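Flavin reductase (Uncultured bacterium, PDB 5CHO) is the flavin reductase component of a bacterial two-component tryptophan halogenase and probably supplies reduced FAD to its halogenase partner. Local coordinates at residues G88-L91 with S95-V98; S99-A102 with V108-L111; G132-A137 with L167-R172; A178-S183 with R187-R192; V48-V53 with P58-A63. All coordinates share one frame; numbering follows the deposited sequence.

Overall arrangement
Contact 5, the hairpin of strands 46-53 and 59-63, lies at the heart of the chain, and its residues His59 and Thr62 hydrogen-bond FAD. Contacts 1 and 2 use the two ends of strand 95-100, a neighbour of strand 46-53; each centre is about 8 Å from that of contact 5, and they lie about 17 Å apart on opposite sides of the chain's centre. Contact 3 is a surface contact near contact 1, their centres about 12 Å apart, with Ala137 packed against Gly97. Contact 4, about 12 Å from contact 2 between centres, sets the ring of Tyr181 against a methyl of the flavin. Contacts 2 to 5 all have residues near the second subunit.

Contact 1. Residues G88-L91 with S95-V98; sequences GSLL and SFGV
In the tight helix-to-strand connection where helix 85-93 hands over to strand 95-100, Leu90 packs against Phe96. The touching is done by a single branch: the methyl CD2 of Leu90 lies 3.5 Å from CB of Phe96, and the same methyl is 3.7 Å from CG of Phe96. It thus sits at the root of the aromatic side chain and approaches the ring obliquely. Two torsions bring this about. Leu90 holds CG opposite its carbonyl carbon (chi1 -71°), which sends the branched end toward the strand, while Phe96 places its ring between the backbone N and the carbonyl carbon (chi1 61°), which stands the ring off the strand, with CG2 of Val98 at its edge in plane. The main chains keep their distance, with CA of Leu90 6.5 Å from CA of Ser95, and the contact is purely apolar. Leu90 also touches Val53 of strand 46-53 and Phe163 of strand 160-172. Phe96 packs on Val53 as well and reaches Cys149 of strand 145-157, so the helix end is seated over the strands that flank strand 95-100, with 46-53 and 145-157 on its two edges.

Contact 2. Residues S99-A102 with V108-L111; sequences SVLA and VALL
Leu101, in the segment 99-102, pushes its two methyls toward the start of segment 108-111 on helix 106-111, and they meet it unequally. CD1 makes the close part of the contact: it lies 3.8 Å from CB of Ala109 and 4.0 Å from N of Ala109, so the methyl lies against the start of this helical turn, touching CB and coming near the backbone. The other branch is looser, CD2 of Leu101 standing 4.4 Å from CG1 of Val108. Chi1 of -64° turns CG of Leu101 opposite the carbonyl carbon, and the extended chi2 carries CD1 straight on toward the helix. Burial follows the same division, for Leu101 and Ala109 are enclosed whereas Val108 is partly exposed and Leu110 and Leu111, farther along the helix, lie at the surface. The joint is small, about 101 Å² in all, and wholly apolar. The helix has a polar tie elsewhere: O of Ala109 is hydrogen-bonded to OG1 of Thr62. Leu101 itself is held by backbone bonds to Val48 of strand 46-53 and Leu179 of strand 178-182, and its side chain also covers Val48 and Val50. Ala109 touches Val48 and Phe186, which places helix 106-111 against strand 46-53 and beside strand 185-189.

Contact 3. Residues G132-A137 with L167-R172; sequences GARTGA and LLTAER
OG1 of Thr135 is gripped from two directions while the methyl of the same residue packs on Leu168. The hydroxyl accepts N-H of Ala137, with N of Ala137 3.2 Å from OG1 of Thr135 and an angle of 158° at the hydrogen, which makes an ST turn; its other bond runs to OE1 of Glu148. With chi1 at 64° OG1 sits between the backbone N and the carbonyl carbon, and CG2 is thereby turned to segment 167-172, 3.6 Å from CD1 of Leu168. Beside it Arg134 folds back on itself at chi2 and chi3, so that its aliphatic part lies across Thr169, CG of Arg134 being 3.7 Å from CG2 of Thr169. The guanidinium then spreads over Leu168, whose CB stands 4.1 Å above its plane and toward its rim; NH1 of Arg134 is too far from O of Leu168 for a bond. The loop 132-137 is closed by backbone bonds from N of Gly132 to O of Ala137, 2.8 Å long, and from N of Gly136 to O of Gly132. Leu168 and Thr169 form a classic beta bulge opposite Glu148, whose OE2 is bonded to OG1 of Thr169. The carboxylate of Glu148 therefore bridges the two segments through one threonine on each; if it is ionised, as seems likely, both hydroxyls would donate to it, and the surface loop is tied to strand 160-172 indirectly, by a shared acid.

Contact 4. Residues A178-S183 with R187-R192; sequences ALVYHS and RGLPDR. With FAD (flavin-adenine dinucleotide), chain I.
Arg187 starts its side chain beside Val180 and ends it against the second subunit. Its CB lies 3.8 Å from O of Val180, next to the backbone bonds of this pair. From there CG turns opposite the carbonyl carbon, the chain bends at chi2 (-73°), and the guanidinium leaves the hairpin: the side chain packs on Pro190 of the second subunit, and NH2 makes a long, weak ion pair with OD1 of Asp191 of that subunit. In turn O of Pro190 accepts a hydrogen bond from NH1 of Arg187 of the second subunit. Beneath it the strands 178-182 and 187-189 are antiparallel but strongly twisted, their directions 132° apart. Val180 and Arg187 form one hydrogen-bonded pair, with N of Arg187 2.7 Å from O of Val180; Ala178 and Leu189 form another, N of Leu189 lying 2.8 Å from O of Ala178. On the face that carries these four side chains, CG2 of Val180 meets CB of Leu189 at 3.8 Å. Leu179 belongs to the other face. Tyr181 makes no contact with segment 187-192 and serves the cofactor instead: the flavin methyl C7M lies 3.6 Å above one face of its ring, toward the rim. The ring of Tyr181 also meets that of Phe186. Leu179 packs on Val48 and on Ala109 of helix 106-111; strand 178-182 runs antiparallel beside strand 46-53, so the hairpin carries the sheet on toward the dimer interface.

Contact 5. Residues V48-V53 with P58-A63; sequences VTVVTV and PHAMTA. With FAD (flavin-adenine dinucleotide), chain I.
Val48 opens the pairing with CG1, which lies 3.7 Å from CG2 of Thr62 and also approaches the flavin methyl C7M. Thr49 follows in a hydrogen-bonded pair with Ala63 and grips O of Ala63 twice, through its backbone N and through its hydroxyl, OG1 of Thr49 being 2.8 Å from O of Ala63. A chi1 of 78° swings OG1 between the backbone N and the carbonyl carbon, where it can reach that oxygen, at a slant to the carbonyl plane. Val50 turns to the other face and rests CG1 on Ala60. Val51 is bonded both ways to Met61, and its CG2 lies 3.8 Å from CB of Ala63. At Thr52 the methyl does the packing, CG2 of Thr52 standing 3.6 Å from CB of Ala60, while its hydroxyl is bonded to O of Pro138. Val53 forms the last hydrogen-bonded pair, with His59, whose CB is 4.0 Å from CG2 of Val53.

The second strand also faces FAD. NE2 of His59 donates in the ring plane to the phosphate oxygen O1P at 2.7 Å, and the ribityl O2' of FAD donates to O of Thr62 at the same length of 2.7 Å. CA of Ala63 lies 3.3 Å from N5 of the flavin, and CE of Met61 comes up to its O2. Together strands 46-53 and 59-63 make a central antiparallel hairpin whose second strand lines the cofactor pocket, in keeping with the split-barrel fold of FMN-binding flavin reductases.

Contact 1. Residues G88-L91 with S95-V98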
# COMPACT_ATOMS: atom_id res chain seq x y z
N GLY A 88 14.02 -6.47 13.34
CA GLY A 88 14.36 -7.40 14.39
C GLY A 88 13.29 -7.55 15.46
O GLY A 88 12.99 -8.66 15.89
N SER A 89 12.70 -6.43 15.88
CA SER A 89 11.64 -6.44 16.89
C SER A 89 10.43 -7.26 16.46
O SER A 89 9.83 -7.99 17.26
CB SER A 89 11.20 -5.01 17.24
OG SER A 89 12.30 -4.16 17.48
N LEU A 90 10.07 -7.15 15.19
CA LEU A 90 8.90 -7.85 14.68
C LEU A 90 9.17 -9.36 14.75
O LEU A 90 8.33 -10.12 15.23
CB LEU A 90 8.56 -7.41 13.25
CG LEU A 90 8.00 -5.98 13.18
CD1 LEU A 90 7.98 -5.47 11.74
CD2 LEU A 90 6.61 -5.90 13.79
N LEU A 91 10.33 -9.77 14.26
CA LEU A 91 10.75 -11.17 14.35
C LEU A 91 10.90 -11.68 15.79
O LEU A 91 10.49 -12.79 16.10
CB LEU A 91 12.06 -11.39 13.60
CG LEU A 91 12.01 -11.21 12.07
CD1 LEU A 91 13.38 -11.42 11.42
CD2 LEU A 91 10.96 -12.13 11.46
N SER A 95 4.48 -10.41 17.35
CA SER A 95 3.20 -9.73 17.19
C SER A 95 3.41 -8.22 17.16
O SER A 95 4.45 -7.73 17.59
CB SER A 95 2.22 -10.10 18.31
OG SER A 95 2.67 -9.62 19.56
N PHE A 96 2.44 -7.49 16.64
CA PHE A 96 2.59 -6.05 16.50
C PHE A 96 1.28 -5.30 16.34
O PHE A 96 0.23 -5.89 16.05
CB PHE A 96 3.50 -5.74 15.30
CG PHE A 96 2.98 -6.24 13.99
CD1 PHE A 96 2.26 -5.40 13.15
CD2 PHE A 96 3.24 -7.53 13.57
CE1 PHE A 96 1.79 -5.85 11.93
CE2 PHE A 96 2.78 -7.99 12.35
CZ PHE A 96 2.05 -7.15 11.53
N GLY A 97 1.36 -3.99 16.54
CA GLY A 97 0.23 -3.10 16.41
C GLY A 97 0.39 -2.20 15.19
O GLY A 97 1.50 -1.99 14.72
N VAL A 98 -0.73 -1.71 14.68
CA VAL A 98 -0.74 -0.76 13.58
C VAL A 98 -1.79 0.30 13.87
O VAL A 98 -2.94 -0.03 14.16
CB VAL A 98 -1.05 -1.46 12.23
CG1 VAL A 98 -1.10 -0.46 11.08
CG2 VAL A 98 -0.04 -2.57 11.94

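Contact 2. Residues S99-A102 with V108-L111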
# COMPACT_ATOMS: atom_id res chain seq x y z
N SER A 99 -1.39 1.57 13.80
CA SER A 99 -2.33 2.68 13.99
C SER A 99 -2.35 3.55 12.75
O SER A 99 -1.31 4.04 12.31
CB SER A 99 -1.94 3.53 15.21
OG SER A 99 -1.70 2.72 16.35
N VAL A 100 -3.53 3.76 12.19
CA VAL A 100 -3.69 4.57 11.00
C VAL A 100 -3.86 6.02 11.43
O VAL A 100 -4.75 6.35 12.21
CB VAL A 100 -4.89 4.09 10.16
CG1 VAL A 100 -5.12 5.00 8.97
CG2 VAL A 100 -4.66 2.66 9.71
N LEU A 101 -3.00 6.90 10.92
CA LEU A 101 -2.87 8.23 11.49
C LEU A 101 -3.82 9.26 10.89
O LEU A 101 -4.00 9.33 9.67
CB LEU A 101 -1.44 8.73 11.33
CG LEU A 101 -0.38 7.92 12.09
CD1 LEU A 101 0.99 8.51 11.86
CD2 LEU A 101 -0.70 7.85 13.59
N ALA A 102 -4.41 10.05 11.77
CA ALA A 102 -5.22 11.21 11.39
C ALA A 102 -4.32 12.36 10.95
O ALA A 102 -3.11 12.34 11.20
CB ALA A 102 -6.11 11.64 12.53
N VAL A 108 3.43 12.86 14.92
CA VAL A 108 3.69 11.46 15.26
C VAL A 108 4.42 10.73 14.13
O VAL A 108 5.36 9.97 14.38
CB VAL A 108 2.40 10.68 15.59
CG1 VAL A 108 2.73 9.26 16.01
CG2 VAL A 108 1.60 11.39 16.68
N ALA A 109 3.97 10.95 12.90
CA ALA A 109 4.58 10.31 11.74
C ALA A 109 6.04 10.73 11.63
O ALA A 109 6.92 9.90 11.39
CB ALA A 109 3.83 10.66 10.46
N LEU A 110 6.29 12.02 11.81
CA LEU A 110 7.65 12.55 11.71
C LEU A 110 8.54 11.98 12.79
O LEU A 110 9.63 11.49 12.50
CB LEU A 110 7.65 14.08 11.80
CG LEU A 110 7.15 14.79 10.54
CD1 LEU A 110 6.95 16.29 10.80
CD2 LEU A 110 8.09 14.54 9.38
N LEU A 111 8.08 12.03 14.04
CA LEU A 111 8.86 11.54 15.17
C LEU A 111 9.32 10.11 14.98
O LEU A 111 10.51 9.83 15.14
CB LEU A 111 8.04 11.65 16.47
CG LEU A 111 8.72 11.06 17.72
CD1 LEU A 111 10.10 11.67 17.95
CD2 LEU A 111 7.84 11.21 18.95

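Contact 3. Residues G132-A137 with L167-R172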
# COMPACT_ATOMS: atom_id res chain seq x y z
N GLY A 132 -2.54 -2.47 23.29
CA GLY A 132 -3.45 -3.43 22.69
C GLY A 132 -3.69 -4.57 23.65
O GLY A 132 -2.75 -5.12 24.23
N ALA A 133 -4.96 -4.93 23.82
CA ALA A 133 -5.36 -5.93 24.81
C ALA A 133 -4.74 -7.30 24.54
O ALA A 133 -4.44 -8.04 25.47
CB ALA A 133 -6.88 -6.03 24.86
N ARG A 134 -4.57 -7.64 23.26
CA ARG A 134 -4.09 -8.96 22.87
C ARG A 134 -2.57 -9.07 22.77
O ARG A 134 -2.01 -10.14 23.02
CB ARG A 134 -4.70 -9.37 21.54
CG ARG A 134 -6.20 -9.56 21.58
CD ARG A 134 -6.56 -10.77 22.43
NE ARG A 134 -6.01 -12.01 21.88
CZ ARG A 134 -6.56 -12.69 20.88
NH1 ARG A 134 -7.68 -12.27 20.31
NH2 ARG A 134 -5.98 -13.81 20.44
N THR A 135 -1.91 -7.98 22.40
CA THR A 135 -0.48 -8.01 22.10
C THR A 135 0.32 -7.09 23.02
O THR A 135 1.54 -7.20 23.09
CB THR A 135 -0.23 -7.59 20.64
OG1 THR A 135 -0.64 -6.23 20.46
CG2 THR A 135 -1.00 -8.49 19.69
N GLY A 136 -0.37 -6.20 23.72
CA GLY A 136 0.30 -5.18 24.51
C GLY A 136 1.05 -4.16 23.68
O GLY A 136 1.82 -3.37 24.22
N ALA A 137 0.85 -4.18 22.36
CA ALA A 137 1.53 -3.24 21.48
C ALA A 137 0.94 -1.84 21.64
O ALA A 137 -0.27 -1.70 21.77
CB ALA A 137 1.43 -3.70 20.03
N LEU A 167 -4.71 -10.78 11.60
CA LEU A 167 -5.37 -9.88 12.55
C LEU A 167 -5.89 -10.64 13.77
O LEU A 167 -6.50 -11.70 13.63
CB LEU A 167 -6.51 -9.14 11.85
CG LEU A 167 -6.08 -8.21 10.71
CD1 LEU A 167 -7.25 -7.44 10.11
CD2 LEU A 167 -5.01 -7.24 11.19
N LEU A 168 -5.64 -10.08 14.95
CA LEU A 168 -6.22 -10.59 16.19
C LEU A 168 -7.34 -9.66 16.59
O LEU A 168 -8.36 -10.09 17.14
CB LEU A 168 -5.19 -10.68 17.31
CG LEU A 168 -3.80 -11.20 16.94
CD1 LEU A 168 -2.89 -11.09 18.17
CD2 LEU A 168 -3.89 -12.63 16.45
N THR A 169 -7.15 -8.37 16.32
CA THR A 169 -8.18 -7.37 16.53
C THR A 169 -8.08 -6.29 15.47
O THR A 169 -7.04 -6.08 14.85
CB THR A 169 -8.08 -6.69 17.92
OG1 THR A 169 -6.84 -5.99 18.03
CG2 THR A 169 -8.20 -7.71 19.04
N ALA A 170 -9.20 -5.60 15.29
CA ALA A 170 -9.28 -4.49 14.36
C ALA A 170 -10.45 -3.65 14.81
O ALA A 170 -11.47 -4.17 15.26
CB ALA A 170 -9.45 -4.98 12.93
N GLU A 171 -10.30 -2.34 14.68
CA GLU A 171 -11.26 -1.41 15.24
C GLU A 171 -11.14 -0.08 14.53
O GLU A 171 -10.05 0.46 14.40
CB GLU A 171 -11.02 -1.23 16.74
CG GLU A 171 -12.03 -0.32 17.42
CD GLU A 171 -11.69 -0.07 18.88
OE1 GLU A 171 -10.71 -0.67 19.37
OE2 GLU A 171 -12.41 0.71 19.53
N ARG A 172 -12.27 0.44 14.08
CA ARG A 172 -12.30 1.74 13.43
C ARG A 172 -12.84 2.80 14.37
O ARG A 172 -13.84 2.57 15.06
CB ARG A 172 -13.14 1.72 12.17
CG ARG A 172 -12.97 2.99 11.39
CD ARG A 172 -13.67 2.93 10.07
NE ARG A 172 -13.28 4.05 9.23
CZ ARG A 172 -13.85 4.34 8.07
NH1 ARG A 172 -14.86 3.61 7.62
NH2 ARG A 172 -13.42 5.38 7.37

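Contact 4. Residues A178-S183 with R187-R192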
# COMPACT_ATOMS: atom_id res chain seq x y z
N ALA A 178 -7.63 12.77 7.34
CA ALA A 178 -6.63 11.72 7.30
C ALA A 178 -5.26 12.25 6.90
O ALA A 178 -5.16 13.19 6.11
CB ALA A 178 -7.07 10.63 6.34
N LEU A 179 -4.22 11.63 7.44
CA LEU A 179 -2.86 11.98 7.07
C LEU A 179 -2.50 11.21 5.82
O LEU A 179 -2.62 9.99 5.76
CB LEU A 179 -1.88 11.66 8.20
CG LEU A 179 -0.45 12.15 7.97
CD1 LEU A 179 -0.42 13.66 7.80
CD2 LEU A 179 0.46 11.73 9.12
N VAL A 180 -2.04 11.95 4.81
CA VAL A 180 -1.69 11.36 3.54
C VAL A 180 -0.28 11.77 3.16
O VAL A 180 0.13 12.91 3.39
CB VAL A 180 -2.71 11.78 2.46
CG1 VAL A 180 -2.19 11.50 1.06
CG2 VAL A 180 -4.02 11.06 2.71
N TYR A 181 0.46 10.83 2.57
CA TYR A 181 1.82 11.08 2.13
C TYR A 181 1.90 10.94 0.62
O TYR A 181 1.73 9.85 0.08
CB TYR A 181 2.79 10.12 2.81
CG TYR A 181 4.24 10.42 2.54
CD1 TYR A 181 4.82 11.59 3.01
CD2 TYR A 181 5.04 9.54 1.83
CE1 TYR A 181 6.16 11.88 2.77
CE2 TYR A 181 6.37 9.81 1.58
CZ TYR A 181 6.92 10.98 2.06
OH TYR A 181 8.25 11.26 1.81
N HIS A 182 2.14 12.06 -0.06
CA HIS A 182 2.17 12.08 -1.52
C HIS A 182 3.17 13.10 -2.05
O HIS A 182 3.28 14.21 -1.53
CB HIS A 182 0.78 12.40 -2.07
CG HIS A 182 0.74 12.44 -3.57
ND1 HIS A 182 0.59 13.61 -4.27
CD2 HIS A 182 0.81 11.45 -4.49
CE1 HIS A 182 0.58 13.34 -5.57
NE2 HIS A 182 0.72 12.03 -5.72
N SER A 183 3.89 12.72 -3.10
CA SER A 183 4.92 13.56 -3.71
C SER A 183 5.93 14.01 -2.66
O SER A 183 6.45 15.12 -2.72
CB SER A 183 4.28 14.78 -4.40
OG SER A 183 3.93 14.48 -5.73
N ARG A 187 0.06 15.55 3.68
CA ARG A 187 -1.15 16.25 3.29
C ARG A 187 -2.29 15.84 4.20
O ARG A 187 -2.25 14.77 4.82
CB ARG A 187 -1.54 15.96 1.83
CG ARG A 187 -0.46 16.33 0.85
CD ARG A 187 -0.35 17.84 0.70
NE ARG A 187 0.77 18.21 -0.16
CZ ARG A 187 0.71 18.38 -1.48
NH1 ARG A 187 -0.44 18.34 -2.14
NH2 ARG A 187 1.83 18.67 -2.13
N GLY A 188 -3.28 16.72 4.28
CA GLY A 188 -4.49 16.42 5.00
C GLY A 188 -5.57 16.09 3.99
O GLY A 188 -5.81 16.85 3.05
N LEU A 189 -6.24 14.96 4.20
CA LEU A 189 -7.34 14.55 3.35
C LEU A 189 -8.63 14.74 4.14
O LEU A 189 -8.84 14.05 5.14
CB LEU A 189 -7.19 13.09 2.92
CG LEU A 189 -8.31 12.58 2.01
CD1 LEU A 189 -8.14 13.10 0.58
CD2 LEU A 189 -8.41 11.07 2.04
N PRO A 190 -9.50 15.67 3.70
CA PRO A 190 -10.70 15.92 4.49
C PRO A 190 -11.61 14.71 4.55
O PRO A 190 -11.77 14.02 3.54
CB PRO A 190 -11.39 17.07 3.74
CG PRO A 190 -10.34 17.66 2.86
CD PRO A 190 -9.45 16.52 2.49
N ASP A 191 -12.18 14.44 5.71
CA ASP A 191 -13.13 13.36 5.86
C ASP A 191 -13.97 13.61 7.10
O ASP A 191 -13.47 14.10 8.10
CB ASP A 191 -12.40 12.01 5.95
CG ASP A 191 -13.33 10.82 5.86
OD1 ASP A 191 -14.33 10.89 5.10
OD2 ASP A 191 -13.08 9.81 6.54
N ARG A 192 -15.25 13.27 7.02
CA ARG A 192 -16.13 13.40 8.17
C ARG A 192 -17.28 12.43 8.05
O ARG A 192 -17.81 12.22 6.96
CB ARG A 192 -16.64 14.84 8.30
PA FAD I . 16.06 2.37 12.47
O1A FAD I . 16.87 1.67 13.53
O2A FAD I . 15.73 3.75 12.90
O5B FAD I . 16.91 2.46 11.10
C5B FAD I . 16.35 3.18 10.00
C4B FAD I . 17.44 3.43 8.89
O4B FAD I . 18.29 4.29 9.33
C3B FAD I . 18.21 2.15 8.62
O3B FAD I . 18.47 2.00 7.27
C2B FAD I . 19.52 2.30 9.40
O2B FAD I . 20.68 1.72 8.60
C1B FAD I . 19.71 3.57 9.53
N9A FAD I . 20.20 3.85 10.83
C8A FAD I . 19.49 4.29 11.90
N7A FAD I . 20.35 4.42 12.94
C5A FAD I . 21.58 4.07 12.51
C6A FAD I . 22.81 4.01 13.15
N6A FAD I . 23.26 4.32 14.50
N1A FAD I . 23.91 3.61 12.47
C2A FAD I . 23.82 3.26 11.15
N3A FAD I . 22.60 3.30 10.51
C4A FAD I . 21.49 3.71 11.20
N1 FAD I . 10.44 2.49 6.71
C2 FAD I . 10.22 1.08 6.37
O2 FAD I . 11.09 0.24 6.61
N3 FAD I . 8.98 0.67 5.73
C4 FAD I . 7.98 1.65 5.44
O4 FAD I . 7.00 1.32 4.94
C4X FAD I . 8.22 3.09 5.79
N5 FAD I . 7.23 4.08 5.51
C5X FAD I . 7.47 5.50 5.87
C6 FAD I . 6.48 6.50 5.60
C7 FAD I . 6.72 7.84 5.93
C7M FAD I . 5.45 8.63 5.50
C8 FAD I . 7.92 8.18 6.55
C8M FAD I . 8.06 9.71 6.87
C9 FAD I . 8.89 7.20 6.82
C9A FAD I . 8.67 5.86 6.48
N10 FAD I . 9.68 4.85 6.77
C10 FAD I . 9.45 3.47 6.42
C1' FAD I . 10.98 5.22 7.42
C2' FAD I . 11.01 4.72 8.88
O2' FAD I . 9.91 5.23 9.56
C3' FAD I . 12.30 5.19 9.51
O3' FAD I . 13.38 4.60 8.86
C4' FAD I . 12.33 4.82 11.00
O4' FAD I . 13.36 5.50 11.60
C5' FAD I . 12.57 3.31 11.15
O5' FAD I . 12.61 2.97 12.54
P FAD I . 13.42 1.65 13.01
O1P FAD I . 13.76 1.77 14.47
O2P FAD I . 12.56 0.40 12.76
O3P FAD I . 14.74 1.56 12.16

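Contact 5. Residues V48-V53 with P58-A63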
# COMPACT_ATOMS: atom_id res chain seq x y z
N VAL A 48 -0.85 6.97 6.33
CA VAL A 48 0.36 6.77 7.13
C VAL A 48 0.02 6.04 8.41
O VAL A 48 -0.97 6.37 9.07
CB VAL A 48 1.05 8.09 7.49
CG1 VAL A 48 2.41 7.82 8.11
CG2 VAL A 48 1.21 8.97 6.26
N THR A 49 0.83 5.04 8.76
CA THR A 49 0.66 4.31 10.02
C THR A 49 1.87 4.39 10.93
O THR A 49 2.96 4.81 10.52
CB THR A 49 0.39 2.81 9.79
OG1 THR A 49 1.62 2.15 9.49
CG2 THR A 49 -0.59 2.59 8.65
N VAL A 50 1.66 3.99 12.18
CA VAL A 50 2.76 3.67 13.08
C VAL A 50 2.67 2.20 13.47
O VAL A 50 1.68 1.76 14.05
CB VAL A 50 2.74 4.55 14.34
CG1 VAL A 50 3.75 4.04 15.35
CG2 VAL A 50 3.05 5.99 13.97
N VAL A 51 3.71 1.46 13.13
CA VAL A 51 3.83 0.05 13.48
C VAL A 51 4.57 -0.08 14.80
O VAL A 51 5.61 0.54 14.99
CB VAL A 51 4.58 -0.72 12.37
CG1 VAL A 51 4.81 -2.16 12.77
CG2 VAL A 51 3.81 -0.62 11.06
N THR A 52 4.02 -0.87 15.73
CA THR A 52 4.57 -0.97 17.08
C THR A 52 4.66 -2.41 17.58
O THR A 52 3.92 -3.28 17.13
CB THR A 52 3.72 -0.18 18.09
OG1 THR A 52 2.45 -0.82 18.25
CG2 THR A 52 3.50 1.24 17.61
N VAL A 53 5.57 -2.65 18.52
CA VAL A 53 5.59 -3.90 19.27
C VAL A 53 5.55 -3.58 20.77
O VAL A 53 5.93 -2.48 21.18
CB VAL A 53 6.83 -4.76 18.98
CG1 VAL A 53 6.89 -5.13 17.50
CG2 VAL A 53 8.10 -4.04 19.40
N PRO A 58 9.47 -2.27 24.15
CA PRO A 58 8.50 -1.68 23.23
C PRO A 58 9.17 -0.72 22.25
O PRO A 58 10.12 -0.02 22.59
CB PRO A 58 7.54 -0.93 24.15
CG PRO A 58 7.66 -1.59 25.46
CD PRO A 58 9.05 -2.16 25.55
N HIS A 59 8.65 -0.69 21.03
CA HIS A 59 9.24 0.09 19.97
C HIS A 59 8.18 0.50 18.97
O HIS A 59 7.11 -0.10 18.91
CB HIS A 59 10.34 -0.72 19.28
CG HIS A 59 11.16 0.07 18.31
ND1 HIS A 59 11.59 1.36 18.57
CD2 HIS A 59 11.60 -0.22 17.07
CE1 HIS A 59 12.27 1.81 17.54
NE2 HIS A 59 12.30 0.87 16.61
N ALA A 60 8.47 1.53 18.19
CA ALA A 60 7.55 2.02 17.18
C ALA A 60 8.31 2.59 15.99
O ALA A 60 9.44 3.05 16.14
CB ALA A 60 6.61 3.06 17.76
N MET A 61 7.67 2.55 14.83
CA MET A 61 8.24 3.11 13.61
C MET A 61 7.11 3.53 12.67
O MET A 61 6.01 2.97 12.71
CB MET A 61 9.17 2.11 12.92
CG MET A 61 8.48 0.84 12.44
SD MET A 61 8.14 0.77 10.67
CE MET A 61 9.76 0.46 10.00
N THR A 62 7.39 4.52 11.83
CA THR A 62 6.41 5.03 10.90
C THR A 62 6.47 4.24 9.60
O THR A 62 7.54 4.02 9.04
CB THR A 62 6.63 6.53 10.63
OG1 THR A 62 6.37 7.28 11.83
CG2 THR A 62 5.72 7.02 9.52
N ALA A 63 5.31 3.81 9.13
CA ALA A 63 5.22 3.00 7.92
C ALA A 63 4.04 3.41 7.06
O ALA A 63 2.94 3.64 7.57
CB ALA A 63 5.12 1.53 8.28
PA FAD I . 16.06 2.37 12.47
O1A FAD I . 16.87 1.67 13.53
O2A FAD I . 15.73 3.75 12.90
O5B FAD I . 16.91 2.46 11.10
C5B FAD I . 16.35 3.18 10.00
C4B FAD I . 17.44 3.43 8.89
O4B FAD I . 18.29 4.29 9.33
C3B FAD I . 18.21 2.15 8.62
O3B FAD I . 18.47 2.00 7.27
C2B FAD I . 19.52 2.30 9.40
O2B FAD I . 20.68 1.72 8.60
C1B FAD I . 19.71 3.57 9.53
N9A FAD I . 20.20 3.85 10.83
C8A FAD I . 19.49 4.29 11.90
N7A FAD I . 20.35 4.42 12.94
C5A FAD I . 21.58 4.07 12.51
C6A FAD I . 22.81 4.01 13.15
N6A FAD I . 23.26 4.32 14.50
N1A FAD I . 23.91 3.61 12.47
C2A FAD I . 23.82 3.26 11.15
N3A FAD I . 22.60 3.30 10.51
C4A FAD I . 21.49 3.71 11.20
N1 FAD I . 10.44 2.49 6.71
C2 FAD I . 10.22 1.08 6.37
O2 FAD I . 11.09 0.24 6.61
N3 FAD I . 8.98 0.67 5.73
C4 FAD I . 7.98 1.65 5.44
O4 FAD I . 7.00 1.32 4.94
C4X FAD I . 8.22 3.09 5.79
N5 FAD I . 7.23 4.08 5.51
C5X FAD I . 7.47 5.50 5.87
C6 FAD I . 6.48 6.50 5.60
C7 FAD I . 6.72 7.84 5.93
C7M FAD I . 5.45 8.63 5.50
C8 FAD I . 7.92 8.18 6.55
C8M FAD I . 8.06 9.71 6.87
C9 FAD I . 8.89 7.20 6.82
C9A FAD I . 8.67 5.86 6.48
N10 FAD I . 9.68 4.85 6.77
C10 FAD I . 9.45 3.47 6.42
C1' FAD I . 10.98 5.22 7.42
C2' FAD I . 11.01 4.72 8.88
O2' FAD I . 9.91 5.23 9.56
C3' FAD I . 12.30 5.19 9.51
O3' FAD I . 13.38 4.60 8.86
C4' FAD I . 12.33 4.82 11.00
O4' FAD I . 13.36 5.50 11.60
C5' FAD I . 12.57 3.31 11.15
O5' FAD I . 12.61 2.97 12.54
P FAD I . 13.42 1.65 13.01
O1P FAD I . 13.76 1.77 14.47
O2P FAD I . 12.56 0.40 12.76
O3P FAD I . 14.74 1.56 12.16